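ABC transporter substrate-binding protein-branched chain amino acid transport (Streptococcus pneumoniae, PDB 4GNR) binds isoleucine in the cleft between its two lobes and probably delivers branched-chain amino acids to an ABC transporter for uptake. Local coordinates at residues Thr177-Ala180 with Gly181-Asp184; Tyr205-Glu208 with Ala209-Val213. One frame throughout, in Å; residues are numbered along the deposited sequence. Where two conformers were deposited one is given.

Contact 1 of 2, residues Thr177-Ala180 with Gly181-Asp184; sequences TFVA and GDTD
A type II beta turn from Val179 to Asp182 carries the chain off the end of strand 171-178, an outermost strand of the mixed sheet, into the loop before helix 186-193. Val179 and Asp182 are held together twice. The backbone N of Asp182 donates to Val179 O at 3.0 Å, which closes the turn. The carboxylate of Asp182 then folds back over the turn, and its OD2 accepts the backbone N-H of Val179 at 2.9 Å. That bond is nearly straight at the hydrogen, but the N-H meets OD2 from well above the carboxylate plane, 63° out of it. Asp182 CG stands beside its own backbone N (chi1 -72°), which turns the carboxylate back toward Val179. The other oxygen, OD1, lies against the methyl CG2 of Val179 at 3.3 Å. On the strand side, Phe178 CB touches Asp182 OD2 at 3.7 Å, while the ring leads away into the protein, edge-to-face with Tyr149. A water bridges the corner, donating to Ala180 O at 3.0 Å and to Asp182 OD1 at 3.1 Å. Gly181 takes a positive phi of 103°, as expected at the third position of a type II turn. Both oxygens of the Asp182 carboxylate thus have a hydrogen-bond donor, one from the backbone and one from water. These bonds would favour the charged form of the acid and limit its rotation.

Contact 2 of 2, residues Tyr205-Glu208 with Ala209-Val213; sequences YYNE and AGKIV. With ILE (isoleucine), chain B.
Glu208, Ala209 and Lys211 bury the most surface at the N-terminal end of helix 206-218, with Tyr205 at the N-cap position. Ala209 N donates to Tyr205 O at 2.9 Å, and the CB of Ala209 rests on the same oxygen at 3.3 Å. Glu208 O accepts the N-H of Ile212 at 2.8 Å. Ile212 CG1 also lies against this oxygen, at 3.2 Å. The carboxylate of Glu208 leaves the helix: its chain bends at chi2 (68°), and OE2 takes the N-H of Gly181. Lys211 runs alongside Asn207, pointing the same way. Its chain is extended until a bend at chi4 (68°), which swings NZ back to Asn207 O at 2.9 Å. The ammonium comes in tilted from that carbonyl plane and also bonds Gln239 in helix 234-240. A water donates to Glu208 OE2 at 2.8 Å and weakly accepts from Lys211 NZ, linking the two opposite charges indirectly. At the N-terminal end, the ring of Tyr205 reaches the bound isoleucine, and its OH donates to the ligand's carboxylate O at 2.6 Å. That oxygen lies at the ring edge, in plane. Strand 199-201, helix 206-218 and strand 225-227 form a beta-alpha-beta unit whose helix N-cap residue reaches the ligand cleft, as in the two-lobed periplasmic binding protein fold.

Contact 1 precedes contact 2 along the chain, and their centres are about 9 Å apart. Both belong to the lobe built on the mixed sheet. Contact 1 lies at the surface, where strand 171-178 ends. Contact 2 is buried, in the helix of the unit formed by strand 199-201, helix 206-218 and strand 225-227. They meet directly. The bond from Gly181 to Glu208 ties the turn to the helix. The ring of Phe178 packs on the helix, with CE1 at 3.5 Å from Glu208 CB and CE2 at 3.6 Å from Ile212 CD1. The turn after the edge strand is thereby joined to the helix whose N-cap residue binds isoleucine.

Contact 1 of 2, residues Thr177-Ala180 with Gly181-Asp184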
loop_
_atom_site.group_PDB
_atom_site.type_symbol
_atom_site.label_atom_id
_atom_site.label_comp_id
_atom_site.label_asym_id
_atom_site.label_seq_id
_atom_site.Cartn_x
_atom_site.Cartn_y
_atom_site.Cartn_z
ATOM N N THR A 177 -12.507 18.945 -3.107
ATOM C CA THR A 177 -12.817 17.546 -2.803
ATOM C C THR A 177 -13.513 16.734 -3.855
ATOM O O THR A 177 -14.119 17.288 -4.803
ATOM C CB THR A 177 -13.776 17.430 -1.551
ATOM O OG1 THR A 177 -15.027 18.086 -1.813
ATOM C CG2 THR A 177 -13.130 18.022 -0.316
ATOM N N PHE A 178 -13.352 15.408 -3.694
ATOM C CA PHE A 178 -14.066 14.473 -4.560
ATOM C C PHE A 178 -14.372 13.307 -3.587
ATOM O O PHE A 178 -13.963 13.322 -2.417
ATOM C CB PHE A 178 -13.304 13.966 -5.762
ATOM C CG PHE A 178 -12.013 13.262 -5.405
ATOM C CD1 PHE A 178 -11.944 11.874 -5.261
ATOM C CD2 PHE A 178 -10.850 14.004 -5.229
ATOM C CE1 PHE A 178 -10.761 11.272 -4.926
ATOM C CE2 PHE A 178 -9.659 13.388 -4.913
ATOM C CZ PHE A 178 -9.615 12.024 -4.762
ATOM N N VAL A 179 -15.113 12.302 -4.030
ATOM C CA VAL A 179 -15.348 11.127 -3.162
ATOM C C VAL A 179 -15.133 9.833 -3.965
ATOM O O VAL A 179 -15.352 9.811 -5.180
ATOM C CB VAL A 179 -16.714 11.093 -2.481
ATOM C CG1 VAL A 179 -16.887 12.299 -1.578
ATOM C CG2 VAL A 179 -17.797 11.025 -3.497
ATOM N N ALA A 180 -14.699 8.780 -3.278
ATOM C CA ALA A 180 -14.503 7.492 -3.936
ATOM C C ALA A 180 -15.802 7.123 -4.656
ATOM O O ALA A 180 -16.907 7.283 -4.132
ATOM C CB ALA A 180 -14.101 6.416 -2.961
ATOM N N GLY A 181 -15.634 6.637 -5.872
ATOM C CA GLY A 181 -16.746 6.238 -6.730
ATOM C C GLY A 181 -17.046 7.268 -7.809
ATOM O O GLY A 181 -17.660 6.949 -8.845
ATOM N N ASP A 182 -16.636 8.507 -7.567
ATOM C CA ASP A 182 -16.841 9.551 -8.563
ATOM C C ASP A 182 -16.105 9.233 -9.848
ATOM O O ASP A 182 -15.002 8.690 -9.823
ATOM C CB ASP A 182 -16.310 10.925 -8.104
ATOM C CG ASP A 182 -17.146 11.588 -7.022
ATOM O OD1 ASP A 182 -18.276 11.142 -6.713
ATOM O OD2 ASP A 182 -16.668 12.637 -6.511
ATOM N N THR A 183 -16.698 9.640 -10.965
ATOM C CA THR A 183 -16.043 9.461 -12.264
ATOM C C THR A 183 -15.956 10.798 -13.051
ATOM O O THR A 183 -15.304 10.875 -14.073
ATOM C CB THR A 183 -16.697 8.383 -13.113
ATOM O OG1 THR A 183 -17.983 8.856 -13.481
ATOM C CG2 THR A 183 -16.782 7.030 -12.368
ATOM N N ASP A 184 -16.598 11.850 -12.540
ATOM C CA ASP A 184 -16.659 13.210 -13.158
ATOM C C ASP A 184 -16.003 14.204 -12.207
ATOM O O ASP A 184 -16.477 14.376 -11.082
ATOM C CB ASP A 184 -18.136 13.581 -13.423
ATOM C CG ASP A 184 -18.353 14.992 -13.996
ATOM O OD1 ASP A 184 -17.470 15.853 -13.978
ATOM O OD2 ASP A 184 -19.492 15.264 -14.448
HETATM O O HOH W 1 -19.253 8.485 -5.543
#

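Contact 2 of 2, residues Tyr205-Glu208 with Ala209-Val213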
loop_
_atom_site.group_PDB
_atom_site.type_symbol
_atom_site.label_atom_id
_atom_site.label_comp_id
_atom_site.label_asym_id
_atom_site.label_seq_id
_atom_site.Cartn_x
_atom_site.Cartn_y
_atom_site.Cartn_z
ATOM N N TYR A 205 -7.114 7.022 -3.966
ATOM C CA TYR A 205 -6.892 5.720 -4.595
ATOM C C TYR A 205 -6.903 5.807 -6.131
ATOM O O TYR A 205 -7.358 6.796 -6.702
ATOM C CB TYR A 205 -7.862 4.685 -4.068
ATOM C CG TYR A 205 -7.750 4.413 -2.573
ATOM C CD1 TYR A 205 -6.550 4.050 -1.990
ATOM C CD2 TYR A 205 -8.868 4.419 -1.767
ATOM C CE1 TYR A 205 -6.477 3.731 -0.643
ATOM C CE2 TYR A 205 -8.792 4.067 -0.411
ATOM C CZ TYR A 205 -7.600 3.723 0.137
ATOM O OH TYR A 205 -7.560 3.379 1.473
ATOM N N TYR A 206 -6.468 4.722 -6.774
ATOM C CA TYR A 206 -6.230 4.754 -8.200
ATOM C C TYR A 206 -7.436 5.011 -9.073
ATOM O O TYR A 206 -7.293 5.649 -10.114
ATOM C CB TYR A 206 -5.498 3.476 -8.690
ATOM C CG TYR A 206 -6.337 2.210 -8.596
ATOM C CD1 TYR A 206 -7.162 1.806 -9.631
ATOM C CD2 TYR A 206 -6.310 1.410 -7.480
ATOM C CE1 TYR A 206 -7.931 0.646 -9.562
ATOM C CE2 TYR A 206 -7.077 0.256 -7.397
ATOM C CZ TYR A 206 -7.890 -0.119 -8.431
ATOM O OH TYR A 206 -8.595 -1.297 -8.308
ATOM N N ASN A 207 -8.606 4.505 -8.707
ATOM C CA ASN A 207 -9.779 4.691 -9.569
ATOM C C ASN A 207 -10.097 6.138 -9.771
ATOM O O ASN A 207 -10.455 6.559 -10.862
ATOM C CB ASN A 207 -10.984 3.865 -9.132
ATOM C CG ASN A 207 -10.990 2.481 -9.760
ATOM O OD1 ASN A 207 -10.786 2.351 -10.969
ATOM N ND2 ASN A 207 -11.286 1.462 -8.973
ATOM N N GLU A 208 -10.020 6.913 -8.695
ATOM C CA GLU A 208 -10.282 8.336 -8.767
ATOM C C GLU A 208 -9.047 9.116 -9.252
ATOM O O GLU A 208 -9.150 9.963 -10.145
ATOM C CB GLU A 208 -10.764 8.893 -7.432
ATOM C CG GLU A 208 -12.116 8.351 -6.975
ATOM C CD GLU A 208 -12.094 6.861 -6.613
ATOM O OE1 GLU A 208 -11.176 6.427 -5.894
ATOM O OE2 GLU A 208 -13.060 6.161 -7.019
ATOM N N ALA A 209 -7.887 8.846 -8.651
ATOM C CA ALA A 209 -6.705 9.583 -9.030
ATOM C C ALA A 209 -6.379 9.452 -10.514
ATOM O O ALA A 209 -5.993 10.439 -11.134
ATOM C CB ALA A 209 -5.520 9.166 -8.164
ATOM N N GLY A 210 -6.510 8.261 -11.070
ATOM C CA GLY A 210 -6.203 8.097 -12.486
ATOM C C GLY A 210 -7.161 8.890 -13.370
ATOM O O GLY A 210 -6.763 9.503 -14.369
ATOM N N LYS A 211 -8.448 8.865 -13.025
ATOM C CA LYS A 211 -9.462 9.652 -13.774
ATOM C C LYS A 211 -9.199 11.159 -13.628
ATOM O O LYS A 211 -9.392 11.924 -14.567
ATOM C CB LYS A 211 -10.866 9.277 -13.321
ATOM C CG LYS A 211 -11.266 7.854 -13.686
ATOM C CD LYS A 211 -12.672 7.521 -13.210
ATOM C CE LYS A 211 -13.087 6.068 -13.456
ATOM N NZ LYS A 211 -12.309 5.113 -12.607
ATOM N N ILE A 212 -8.783 11.595 -12.441
ATOM C CA ILE A 212 -8.441 13.006 -12.200
ATOM C C ILE A 212 -7.279 13.420 -13.119
ATOM O O ILE A 212 -7.328 14.476 -13.752
ATOM C CB ILE A 212 -8.125 13.252 -10.724
ATOM C CG1 ILE A 212 -9.419 13.168 -9.895
ATOM C CG2 ILE A 212 -7.410 14.593 -10.543
ATOM C CD1 ILE A 212 -9.186 13.043 -8.416
ATOM N N VAL A 213 -6.236 12.597 -13.177
ATOM C CA VAL A 213 -5.099 12.891 -14.058
ATOM C C VAL A 213 -5.573 12.979 -15.519
ATOM O O VAL A 213 -5.227 13.894 -16.257
ATOM C CB VAL A 213 -4.011 11.818 -13.904
ATOM C CG1 VAL A 213 -2.968 11.967 -15.004
ATOM C CG2 VAL A 213 -3.380 11.949 -12.512
HETATM N N ILE B . -1.893 2.652 2.066
HETATM C CA ILE B . -3.282 2.554 1.535
HETATM C C ILE B . -4.231 2.217 2.679
HETATM O O ILE B . -5.451 2.120 2.428
HETATM C CB ILE B . -3.389 1.686 0.244
HETATM C CG1 ILE B . -2.652 0.376 0.401
HETATM C CG2 ILE B . -2.847 2.398 -1.117
HETATM C CD1 ILE B . -2.815 -0.524 -0.804
HETATM O OXT ILE B . -3.743 2.093 3.822
HETATM O O HOH W 2 -13.856 6.234 -9.738
#